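PDB 4NES: UDP-N-acetylglucosamine 2-epimerase from Methanocaldococcus jannaschii, which probably catalyses, as a homodimer, the reversible epimerisation at C-2 of UDP-N-acetylglucosamine to give UDP-N-acetylmannosamine. Local coordinates for residues E69-M74 and D95-L100; Y201-L206 and A235-I240; E282-D287 and V300-L305. One frame throughout, in Å; residues are numbered along the deposited sequence.

How the interactions relate
From the N terminus, interaction 1 comes first. It closes a loop of 20 residues that runs from helix 67-85 through strand 89-93 to helix 97-108. This contact lies in the first of the two sheet domains of a GT-B fold. Interaction 2 follows in the second domain, where a helical connection brings strand 235-239 beside strand 201-205. Interaction 3 closes a shorter connection of 12 residues, through helix 289-298. The three lie in series, and none nests in or crosses another. Interactions 2 and 3 share a sheet, since strands 201-205 and 283-286 are neighbours in it. Interaction 1 lies about 29 Å from each of them, centre to centre.

Interaction 1: residues E69-M74 and D95-L100; sequences EQTGKM and DTNTVL. With UD1 (uridine-diphosphate-N-acetylglucosamine), chain B.
Asn97 reaches across to Gln70 and Thr71, and its side chain has the largest share of the contact. CB lies 3.6 Å from Gln70 OE1. CG is anti to the carbonyl carbon (chi1 -74°) and sits 3.6 Å from Thr71 OG1, whose hydroxyl is hydrogen-bonded to His67 O, a turn earlier in its own helix. From there the amide splits. OD1 lies 3.5 Å from C8' of the acetyl group of UDP-N-acetylglucosamine, and it takes hydrogen bonds from Asn132 and from Lys108 of the second subunit. ND2 donates to Gln70 OE1 at 2.9 Å. The donor lies in the carbonyl plane of Gln70, yet the two amide planes are 78° apart. ND2 also bonds His67, which helps to fix the turn of the amide. The backbone N of Asn97, at the start of its helix, donates to O7' of the same acetyl group at 2.9 Å, with an angle of 164° at the hydrogen. Further on, selenomethionine Met74 lays CE 3.3 Å from Thr98 OG1, whose polar partners are Gln37 and Thr35. The contact packs helix 67-85 against the first turn of helix 97-108, which follows strand 89-93 of the first sheet and has helix 128-138 beside it.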
loop_
_atom_site.group_PDB
_atom_site.type_symbol
_atom_site.label_atom_id
_atom_site.label_comp_id
_atom_site.label_asym_id
_atom_site.label_seq_id
_atom_site.Cartn_x
_atom_site.Cartn_y
_atom_site.Cartn_z
ATOM N N GLU A 69 -8.783 -11.489 2.422
ATOM C CA GLU A 69 -9.514 -12.316 1.468
ATOM C C GLU A 69 -10.071 -11.478 0.312
ATOM O O GLU A 69 -9.856 -11.784 -0.861
ATOM C CB GLU A 69 -10.650 -13.050 2.195
ATOM C CG GLU A 69 -11.599 -13.813 1.285
ATOM C CD GLU A 69 -12.916 -14.174 1.964
ATOM O OE1 GLU A 69 -13.163 -13.716 3.102
ATOM O OE2 GLU A 69 -13.708 -14.917 1.348
ATOM N N GLN A 70 -10.769 -10.403 0.651
ATOM C CA GLN A 70 -11.429 -9.567 -0.338
ATOM C C GLN A 70 -10.409 -8.824 -1.200
ATOM O O GLN A 70 -10.491 -8.845 -2.430
ATOM C CB GLN A 70 -12.333 -8.581 0.395
ATOM C CG GLN A 70 -13.203 -7.725 -0.487
ATOM C CD GLN A 70 -13.979 -6.718 0.332
ATOM O OE1 GLN A 70 -13.393 -5.817 0.929
ATOM N NE2 GLN A 70 -15.298 -6.876 0.386
ATOM N N THR A 71 -9.429 -8.191 -0.557
ATOM C CA THR A 71 -8.422 -7.433 -1.296
ATOM C C THR A 71 -7.562 -8.375 -2.145
ATOM O O THR A 71 -7.238 -8.061 -3.283
ATOM C CB THR A 71 -7.533 -6.615 -0.350
ATOM O OG1 THR A 71 -8.362 -5.827 0.519
ATOM C CG2 THR A 71 -6.601 -5.693 -1.124
ATOM N N GLY A 72 -7.210 -9.536 -1.594
ATOM C CA GLY A 72 -6.428 -10.519 -2.330
ATOM C C GLY A 72 -7.105 -11.022 -3.595
ATOM O O GLY A 72 -6.494 -11.066 -4.668
ATOM N N LYS A 73 -8.377 -11.395 -3.482
ATOM C CA LYS A 73 -9.144 -11.793 -4.653
ATOM C C LYS A 73 -9.202 -10.655 -5.676
ATOM O O LYS A 73 -9.114 -10.884 -6.887
ATOM C CB LYS A 73 -10.559 -12.193 -4.245
ATOM C CG LYS A 73 -10.658 -13.491 -3.449
ATOM C CD LYS A 73 -12.091 -13.638 -2.956
ATOM C CE LYS A 73 -12.307 -14.845 -2.073
ATOM N NZ LYS A 73 -13.761 -14.948 -1.737
HETATM N N MSE A 74 -9.351 -9.425 -5.193
HETATM C CA MSE A 74 -9.366 -8.272 -6.085
HETATM C C MSE A 74 -8.054 -8.100 -6.842
HETATM O O MSE A 74 -8.074 -7.815 -8.034
HETATM C CB MSE A 74 -9.697 -6.986 -5.323
HETATM C CG MSE A 74 -11.113 -6.897 -4.816
HETATM SE SE MSE A 74 -11.349 -5.397 -3.589
HETATM C CE MSE A 74 -13.275 -5.561 -3.407
ATOM N N ASP A 95 -11.649 5.551 -1.016
ATOM C CA ASP A 95 -10.866 4.884 0.017
ATOM C C ASP A 95 -11.342 3.476 0.405
ATOM O O ASP A 95 -11.045 2.990 1.504
ATOM C CB ASP A 95 -10.815 5.786 1.252
ATOM C CG ASP A 95 -12.189 6.175 1.737
ATOM O OD1 ASP A 95 -13.168 5.479 1.395
ATOM O OD2 ASP A 95 -12.303 7.187 2.456
ATOM N N THR A 96 -12.048 2.801 -0.485
ATOM C CA THR A 96 -12.521 1.451 -0.204
ATOM C C THR A 96 -11.435 0.439 -0.546
ATOM O O THR A 96 -10.421 0.785 -1.154
ATOM C CB THR A 96 -13.784 1.137 -1.015
ATOM O OG1 THR A 96 -13.441 1.110 -2.407
ATOM C CG2 THR A 96 -14.849 2.204 -0.781
ATOM N N ASN A 97 -11.648 -0.819 -0.172
ATOM C CA ASN A 97 -10.700 -1.865 -0.555
ATOM C C ASN A 97 -10.559 -1.990 -2.074
ATOM O O ASN A 97 -9.483 -2.304 -2.573
ATOM C CB ASN A 97 -11.068 -3.214 0.061
ATOM C CG ASN A 97 -10.757 -3.283 1.539
ATOM O OD1 ASN A 97 -10.107 -2.398 2.099
ATOM N ND2 ASN A 97 -11.214 -4.353 2.184
ATOM N N THR A 98 -11.644 -1.727 -2.800
ATOM C CA THR A 98 -11.602 -1.728 -4.252
ATOM C C THR A 98 -10.591 -0.713 -4.780
ATOM O O THR A 98 -9.837 -1.007 -5.713
ATOM C CB THR A 98 -12.990 -1.435 -4.830
ATOM O OG1 THR A 98 -13.834 -2.576 -4.612
ATOM C CG2 THR A 98 -12.895 -1.149 -6.318
ATOM N N VAL A 99 -10.559 0.472 -4.171
ATOM C CA VAL A 99 -9.641 1.532 -4.583
ATOM C C VAL A 99 -8.190 1.089 -4.411
ATOM O O VAL A 99 -7.370 1.220 -5.324
ATOM C CB VAL A 99 -9.885 2.811 -3.764
ATOM C CG1 VAL A 99 -8.800 3.849 -4.024
ATOM C CG2 VAL A 99 -11.262 3.360 -4.072
ATOM N N LEU A 100 -7.871 0.571 -3.233
ATOM C CA LEU A 100 -6.512 0.123 -2.969
ATOM C C LEU A 100 -6.107 -0.996 -3.920
ATOM O O LEU A 100 -5.016 -0.970 -4.477
ATOM C CB LEU A 100 -6.368 -0.343 -1.523
ATOM C CG LEU A 100 -4.996 -0.931 -1.190
ATOM C CD1 LEU A 100 -3.920 0.132 -1.337
ATOM C CD2 LEU A 100 -4.976 -1.536 0.225
HETATM C "C1'" UD1 B . -17.468 -0.404 2.435
HETATM C "C2'" UD1 B . -16.221 0.416 2.561
HETATM C "C3'" UD1 B . -16.483 1.686 3.213
HETATM C "C4'" UD1 B . -17.570 2.449 2.588
HETATM C "C5'" UD1 B . -18.790 1.581 2.406
HETATM C "C6'" UD1 B . -19.844 2.242 1.601
HETATM C "C7'" UD1 B . -14.091 -0.996 2.792
HETATM C "C8'" UD1 B . -13.152 -1.692 3.731
HETATM N "N2'" UD1 B . -15.223 -0.317 3.381
HETATM O "O1'" UD1 B . -17.936 -0.708 3.701
HETATM O "O3'" UD1 B . -15.279 2.475 3.218
HETATM O "O4'" UD1 B . -17.911 3.581 3.371
HETATM O "O5'" UD1 B . -18.460 0.381 1.714
HETATM O "O6'" UD1 B . -21.133 1.889 1.937
HETATM O "O7'" UD1 B . -13.899 -1.014 1.573
HETATM N N1 UD1 B . -23.258 -6.124 2.529
HETATM C C2 UD1 B . -24.385 -6.525 1.939
HETATM N N3 UD1 B . -24.636 -6.203 0.671
HETATM C C4 UD1 B . -23.763 -5.485 -0.047
HETATM C C5 UD1 B . -22.581 -5.049 0.535
HETATM C C6 UD1 B . -22.342 -5.384 1.858
HETATM O O2 UD1 B . -25.205 -7.179 2.554
HETATM O O4 UD1 B . -24.039 -5.169 -1.346
HETATM C C1B UD1 B . -22.969 -6.457 3.943
HETATM C C2B UD1 B . -22.340 -7.775 4.149
HETATM O "O2'" UD1 B . -22.805 -8.336 5.352
HETATM C C3B UD1 B . -20.935 -7.458 4.264
HETATM C C4B UD1 B . -20.968 -6.170 5.002
HETATM O O4B UD1 B . -22.108 -5.479 4.531
HETATM O O3B UD1 B . -20.162 -8.437 4.913
HETATM C C5B UD1 B . -19.758 -5.339 4.768
HETATM O O5B UD1 B . -19.434 -5.119 3.419
HETATM P PA UD1 B . -18.068 -4.492 3.032
HETATM O O1A UD1 B . -16.972 -5.385 3.527
HETATM O O2A UD1 B . -18.031 -4.308 1.550
HETATM O O3A UD1 B . -17.902 -3.140 3.801
HETATM P PB UD1 B . -18.914 -1.917 3.960
HETATM O O1B UD1 B . -19.324 -1.854 5.394
HETATM O O2B UD1 B . -20.018 -1.987 2.939
#

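Interaction 2: residues Y201-L206 and A235-I240; sequences YFLLTL and AIIFSI. With UDP (uridine-5'-diphosphate), chain C.
The uracil end of the UDP pocket is reached from this pair of parallel strands, in which Tyr201-Thr205 lies beside Ala235-Ser239. With OG anti to the backbone N (chi1 171°), the hydroxyl of Ser239 donates to O4 of UDP at 2.8 Å. Four backbone hydrogen bonds join the strands, among them Leu204 N to Ile237 O at 2.8 Å. Past the last of them, a water takes the N-H of Leu206 and donates to Ser239 O at 2.7 Å. The strands belong to the parallel sheet of the second Rossmann-like domain of the GT-B fold, and the crossover between them runs through helices 209-212 and 215-232. On one face of the sheet, Ile237 CD1 sits over the Tyr201 ring, 3.8 Å from its centroid, in a CH-pi contact. On the other face, Leu204 CD2 lies 3.9 Å from the centroid of the Phe238 ring, and Ile240 CB is over the opposite side of that ring. An alanine in place of Phe238 would probably leave a gap between Leu204 and Ile240, with both having lost the ring they pack on. On the same face of the sheet, Ile236 CG2 touches Leu204 CB at 3.9 Å, while Ile236 CD1 meets Phe202 CB at 3.7 Å.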
loop_
_atom_site.group_PDB
_atom_site.type_symbol
_atom_site.label_atom_id
_atom_site.label_comp_id
_atom_site.label_asym_id
_atom_site.label_seq_id
_atom_site.Cartn_x
_atom_site.Cartn_y
_atom_site.Cartn_z
ATOM N N TYR A 201 -37.898 16.042 11.162
ATOM C CA TYR A 201 -37.210 14.795 11.479
ATOM C C TYR A 201 -35.700 14.966 11.451
ATOM O O TYR A 201 -35.189 15.916 10.862
ATOM C CB TYR A 201 -37.614 13.677 10.514
ATOM C CG TYR A 201 -37.235 13.948 9.069
ATOM C CD1 TYR A 201 -38.102 14.615 8.220
ATOM C CD2 TYR A 201 -36.008 13.534 8.559
ATOM C CE1 TYR A 201 -37.769 14.870 6.896
ATOM C CE2 TYR A 201 -35.659 13.790 7.235
ATOM C CZ TYR A 201 -36.547 14.457 6.411
ATOM O OH TYR A 201 -36.240 14.723 5.095
ATOM N N PHE A 202 -34.994 14.057 12.117
ATOM C CA PHE A 202 -33.547 13.957 11.974
ATOM C C PHE A 202 -33.282 12.749 11.090
ATOM O O PHE A 202 -33.964 11.732 11.204
ATOM C CB PHE A 202 -32.851 13.736 13.317
ATOM C CG PHE A 202 -32.979 14.884 14.296
ATOM C CD1 PHE A 202 -33.487 16.115 13.909
ATOM C CD2 PHE A 202 -32.557 14.716 15.610
ATOM C CE1 PHE A 202 -33.599 17.156 14.824
ATOM C CE2 PHE A 202 -32.656 15.755 16.528
ATOM C CZ PHE A 202 -33.173 16.972 16.137
ATOM N N LEU A 203 -32.294 12.863 10.207
ATOM C CA LEU A 203 -31.905 11.756 9.344
ATOM C C LEU A 203 -30.631 11.105 9.872
ATOM O O LEU A 203 -29.648 11.795 10.158
ATOM C CB LEU A 203 -31.669 12.279 7.926
ATOM C CG LEU A 203 -31.306 11.259 6.844
ATOM C CD1 LEU A 203 -32.439 10.269 6.576
ATOM C CD2 LEU A 203 -30.915 11.979 5.573
ATOM N N LEU A 204 -30.639 9.780 9.997
ATOM C CA LEU A 204 -29.502 9.050 10.541
ATOM C C LEU A 204 -28.967 7.992 9.578
ATOM O O LEU A 204 -29.742 7.226 9.008
ATOM C CB LEU A 204 -29.919 8.372 11.850
ATOM C CG LEU A 204 -28.942 7.402 12.522
ATOM C CD1 LEU A 204 -27.707 8.115 13.046
ATOM C CD2 LEU A 204 -29.658 6.646 13.651
ATOM N N THR A 205 -27.646 7.955 9.401
ATOM C CA THR A 205 -26.980 6.788 8.816
ATOM C C THR A 205 -25.773 6.445 9.672
ATOM O O THR A 205 -25.155 7.331 10.242
ATOM C CB THR A 205 -26.537 6.971 7.330
ATOM O OG1 THR A 205 -25.363 7.797 7.255
ATOM C CG2 THR A 205 -27.665 7.527 6.454
ATOM N N LEU A 206 -25.443 5.162 9.766
ATOM C CA LEU A 206 -24.339 4.721 10.603
ATOM C C LEU A 206 -23.790 3.426 10.045
ATOM O O LEU A 206 -24.524 2.437 9.976
ATOM C CB LEU A 206 -24.830 4.475 12.040
ATOM C CG LEU A 206 -23.732 4.264 13.087
ATOM C CD1 LEU A 206 -23.153 5.610 13.494
ATOM C CD2 LEU A 206 -24.263 3.520 14.304
ATOM N N ALA A 235 -38.646 12.847 15.686
ATOM C CA ALA A 235 -38.668 11.595 14.944
ATOM C C ALA A 235 -37.342 11.417 14.217
ATOM O O ALA A 235 -36.739 12.393 13.765
ATOM C CB ALA A 235 -39.813 11.570 13.961
ATOM N N ILE A 236 -36.895 10.169 14.111
ATOM C CA ILE A 236 -35.657 9.840 13.419
ATOM C C ILE A 236 -35.985 8.946 12.233
ATOM O O ILE A 236 -36.757 7.991 12.370
ATOM C CB ILE A 236 -34.715 9.043 14.336
ATOM C CG1 ILE A 236 -34.552 9.729 15.698
ATOM C CG2 ILE A 236 -33.375 8.811 13.667
ATOM C CD1 ILE A 236 -33.837 11.060 15.646
ATOM N N ILE A 237 -35.423 9.262 11.072
ATOM C CA ILE A 237 -35.463 8.356 9.928
ATOM C C ILE A 237 -34.070 7.755 9.771
ATOM O O ILE A 237 -33.093 8.485 9.597
ATOM C CB ILE A 237 -35.879 9.080 8.636
ATOM C CG1 ILE A 237 -37.287 9.661 8.794
ATOM C CG2 ILE A 237 -35.834 8.126 7.446
ATOM C CD1 ILE A 237 -37.771 10.465 7.594
ATOM N N PHE A 238 -33.985 6.432 9.845
ATOM C CA PHE A 238 -32.704 5.725 9.860
ATOM C C PHE A 238 -32.614 4.846 8.618
ATOM O O PHE A 238 -33.306 3.829 8.519
ATOM C CB PHE A 238 -32.644 4.877 11.144
ATOM C CG PHE A 238 -31.347 4.112 11.362
ATOM C CD1 PHE A 238 -30.186 4.407 10.667
ATOM C CD2 PHE A 238 -31.312 3.089 12.307
ATOM C CE1 PHE A 238 -29.020 3.686 10.894
ATOM C CE2 PHE A 238 -30.153 2.366 12.540
ATOM C CZ PHE A 238 -29.002 2.666 11.836
ATOM N N SER A 239 -31.788 5.252 7.656
ATOM C CA SER A 239 -31.471 4.391 6.514
ATOM C C SER A 239 -30.352 3.461 6.951
ATOM O O SER A 239 -29.245 3.922 7.239
ATOM C CB SER A 239 -31.017 5.213 5.309
ATOM O OG SER A 239 -30.517 4.362 4.290
ATOM N N ILE A 240 -30.633 2.158 7.003
ATOM C CA ILE A 240 -29.729 1.210 7.656
ATOM C C ILE A 240 -28.888 0.384 6.671
ATOM O O ILE A 240 -29.404 -0.433 5.906
ATOM C CB ILE A 240 -30.503 0.304 8.647
ATOM C CG1 ILE A 240 -29.555 -0.646 9.380
ATOM C CG2 ILE A 240 -31.621 -0.446 7.941
ATOM C CD1 ILE A 240 -30.268 -1.426 10.465
HETATM N N1 UDP C . -26.783 7.323 0.063
HETATM C C2 UDP C . -27.830 6.916 -0.695
HETATM N N3 UDP C . -28.846 6.233 -0.124
HETATM C C4 UDP C . -28.863 5.928 1.192
HETATM C C5 UDP C . -27.796 6.329 2.007
HETATM C C6 UDP C . -26.750 7.029 1.395
HETATM O O2 UDP C . -27.862 7.169 -1.902
HETATM O O4 UDP C . -29.931 5.215 1.728
HETATM C "C1'" UDP C . -25.624 8.029 -0.510
HETATM C "C2'" UDP C . -25.306 9.337 -0.007
HETATM O "O2'" UDP C . -26.149 10.309 -0.585
HETATM C "C3'" UDP C . -23.881 9.485 -0.334
HETATM C "C4'" UDP C . -23.372 8.122 -0.321
HETATM O "O4'" UDP C . -24.474 7.264 -0.156
HETATM O "O3'" UDP C . -23.640 10.058 -1.590
HETATM C "C5'" UDP C . -22.435 7.841 0.804
HETATM O "O5'" UDP C . -22.067 6.484 0.857
HETATM P PA UDP C . -21.744 5.739 2.217
HETATM O O1A UDP C . -22.262 4.321 2.105
HETATM O O2A UDP C . -22.374 6.499 3.365
HETATM O O3A UDP C . -20.176 5.637 2.363
HETATM P PB UDP C . -19.036 6.650 2.726
HETATM O O1B UDP C . -19.307 7.996 2.069
HETATM O O2B UDP C . -18.941 6.755 4.226
HETATM O O3B UDP C . -17.819 5.974 2.158
HETATM O O HOH W 1 -26.742 3.307 7.921
#

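Interaction 3: residues E282-D287 and V300-L305; sequences ELILTD and VPCITL
Leu285 and Ile303 lie side by side and point the same way, one from each of two parallel strands. Leu285 CD2 rests 3.8 Å from Ile303 CB. Leu283 meets the same isoleucine at a slant, with its CD1 3.6 Å from Ile303 CD1, so two leucines of the neighbouring strand pack on Ile303. The opposite face of the sheet is built differently. There Ile284 and Val300 cross at about a right angle, and Ile284 CD1 touches Val300 CG1 at 3.7 Å. Further along that face, Thr286 CG2 lies 3.8 Å from Cys302 SG. Thr286 OG1 is anti to the backbone N (chi1 -163°), and it bonds Thr205 OG1 and Ser288 N. The backbones are joined by four hydrogen bonds. Ile284 N binds Pro301 O, and Ile303 N returns to Ile284 O at 2.8 Å. The last, from Leu305 N to Thr286 O, is 2.8 Å long, with its donor tilted 32° from the carbonyl plane. Beyond it, Asp287 CB lies 4.0 Å from Leu305 O. The Asp287 carboxylate takes the backbone N-H groups of His207, probably the active-site residue by analogy with relatives, and of Arg208. The two strands and helix 289-298 form a beta-alpha-beta unit. That helix packs on the face of Ile284 and Thr286, and helix 327-338 on the face of Leu283 and Ile303. Strand 201-205 borders 283-286 in the sheet, and strand 320-322 borders 302-304.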
loop_
_atom_site.group_PDB
_atom_site.type_symbol
_atom_site.label_atom_id
_atom_site.label_comp_id
_atom_site.label_asym_id
_atom_site.label_seq_id
_atom_site.Cartn_x
_atom_site.Cartn_y
_atom_site.Cartn_z
ATOM N N GLU A 282 -34.275 18.254 9.413
ATOM C CA GLU A 282 -33.969 19.378 10.295
ATOM C C GLU A 282 -32.497 19.320 10.686
ATOM O O GLU A 282 -31.833 20.348 10.836
ATOM C CB GLU A 282 -34.855 19.377 11.538
ATOM C CG GLU A 282 -34.609 20.580 12.450
ATOM C CD GLU A 282 -35.574 20.652 13.613
ATOM O OE1 GLU A 282 -36.166 19.613 13.969
ATOM O OE2 GLU A 282 -35.733 21.756 14.177
ATOM N N LEU A 283 -31.990 18.106 10.842
ATOM C CA LEU A 283 -30.557 17.927 11.007
ATOM C C LEU A 283 -30.172 16.500 10.619
ATOM O O LEU A 283 -31.027 15.612 10.538
ATOM C CB LEU A 283 -30.096 18.355 12.410
ATOM C CG LEU A 283 -29.931 17.431 13.600
ATOM C CD1 LEU A 283 -28.560 16.838 13.532
ATOM C CD2 LEU A 283 -30.097 18.209 14.908
ATOM N N ILE A 284 -28.900 16.314 10.279
ATOM C CA ILE A 284 -28.396 15.026 9.827
ATOM C C ILE A 284 -27.399 14.464 10.849
ATOM O O ILE A 284 -26.527 15.181 11.331
ATOM C CB ILE A 284 -27.752 15.167 8.426
ATOM C CG1 ILE A 284 -28.834 15.442 7.375
ATOM C CG2 ILE A 284 -26.945 13.926 8.083
ATOM C CD1 ILE A 284 -28.307 15.987 6.051
ATOM N N LEU A 285 -27.567 13.192 11.209
ATOM C CA LEU A 285 -26.667 12.510 12.135
ATOM C C LEU A 285 -26.020 11.380 11.371
ATOM O O LEU A 285 -26.712 10.541 10.801
ATOM C CB LEU A 285 -27.460 11.900 13.287
ATOM C CG LEU A 285 -28.472 12.797 13.989
ATOM C CD1 LEU A 285 -29.444 11.968 14.832
ATOM C CD2 LEU A 285 -27.730 13.766 14.851
ATOM N N THR A 286 -24.694 11.333 11.340
ATOM C CA THR A 286 -24.059 10.360 10.469
ATOM C C THR A 286 -22.639 10.010 10.874
ATOM O O THR A 286 -21.973 10.761 11.598
ATOM C CB THR A 286 -24.047 10.889 9.013
ATOM O OG1 THR A 286 -23.794 9.817 8.092
ATOM C CG2 THR A 286 -22.998 11.982 8.827
ATOM N N ASP A 287 -22.172 8.871 10.374
ATOM C CA ASP A 287 -20.738 8.616 10.344
ATOM C C ASP A 287 -20.227 8.381 8.915
ATOM O O ASP A 287 -19.100 7.920 8.719
ATOM C CB ASP A 287 -20.309 7.492 11.307
ATOM C CG ASP A 287 -20.806 6.117 10.887
ATOM O OD1 ASP A 287 -21.438 5.991 9.824
ATOM O OD2 ASP A 287 -20.526 5.142 11.619
ATOM N N VAL A 300 -27.668 21.829 5.560
ATOM C CA VAL A 300 -28.386 21.171 6.635
ATOM C C VAL A 300 -27.361 20.838 7.700
ATOM O O VAL A 300 -26.363 20.199 7.400
ATOM C CB VAL A 300 -29.069 19.878 6.124
ATOM C CG1 VAL A 300 -29.800 19.168 7.242
ATOM C CG2 VAL A 300 -30.039 20.203 4.981
ATOM N N PRO A 301 -27.580 21.291 8.944
ATOM C CA PRO A 301 -26.585 21.028 9.988
ATOM C C PRO A 301 -26.304 19.538 10.174
ATOM O O PRO A 301 -27.212 18.702 10.100
ATOM C CB PRO A 301 -27.242 21.599 11.254
ATOM C CG PRO A 301 -28.253 22.566 10.757
ATOM C CD PRO A 301 -28.752 22.014 9.462
ATOM N N CYS A 302 -25.039 19.218 10.419
ATOM C CA CYS A 302 -24.601 17.839 10.524
ATOM C C CYS A 302 -23.964 17.575 11.887
ATOM O O CYS A 302 -23.254 18.430 12.437
ATOM C CB CYS A 302 -23.602 17.533 9.403
ATOM S SG CYS A 302 -23.203 15.777 9.218
ATOM N N ILE A 303 -24.239 16.399 12.441
ATOM C CA ILE A 303 -23.553 15.929 13.637
ATOM C C ILE A 303 -22.904 14.603 13.288
ATOM O O ILE A 303 -23.585 13.659 12.868
ATOM C CB ILE A 303 -24.518 15.767 14.817
ATOM C CG1 ILE A 303 -25.017 17.133 15.273
ATOM C CG2 ILE A 303 -23.830 15.033 15.972
ATOM C CD1 ILE A 303 -26.202 17.059 16.211
ATOM N N THR A 304 -21.585 14.544 13.443
ATOM C CA THR A 304 -20.824 13.375 13.015
ATOM C C THR A 304 -20.476 12.497 14.210
ATOM O O THR A 304 -19.832 12.945 15.170
ATOM C CB THR A 304 -19.563 13.771 12.220
ATOM O OG1 THR A 304 -19.961 14.475 11.039
ATOM C CG2 THR A 304 -18.794 12.535 11.792
ATOM N N LEU A 305 -20.926 11.248 14.154
ATOM C CA LEU A 305 -20.766 10.299 15.254
ATOM C C LEU A 305 -19.408 9.599 15.160
ATOM O O LEU A 305 -19.323 8.368 15.091
ATOM C CB LEU A 305 -21.926 9.294 15.220
ATOM C CG LEU A 305 -23.330 9.922 15.252
ATOM C CD1 LEU A 305 -24.376 8.952 14.714
ATOM C CD2 LEU A 305 -23.700 10.366 16.655
#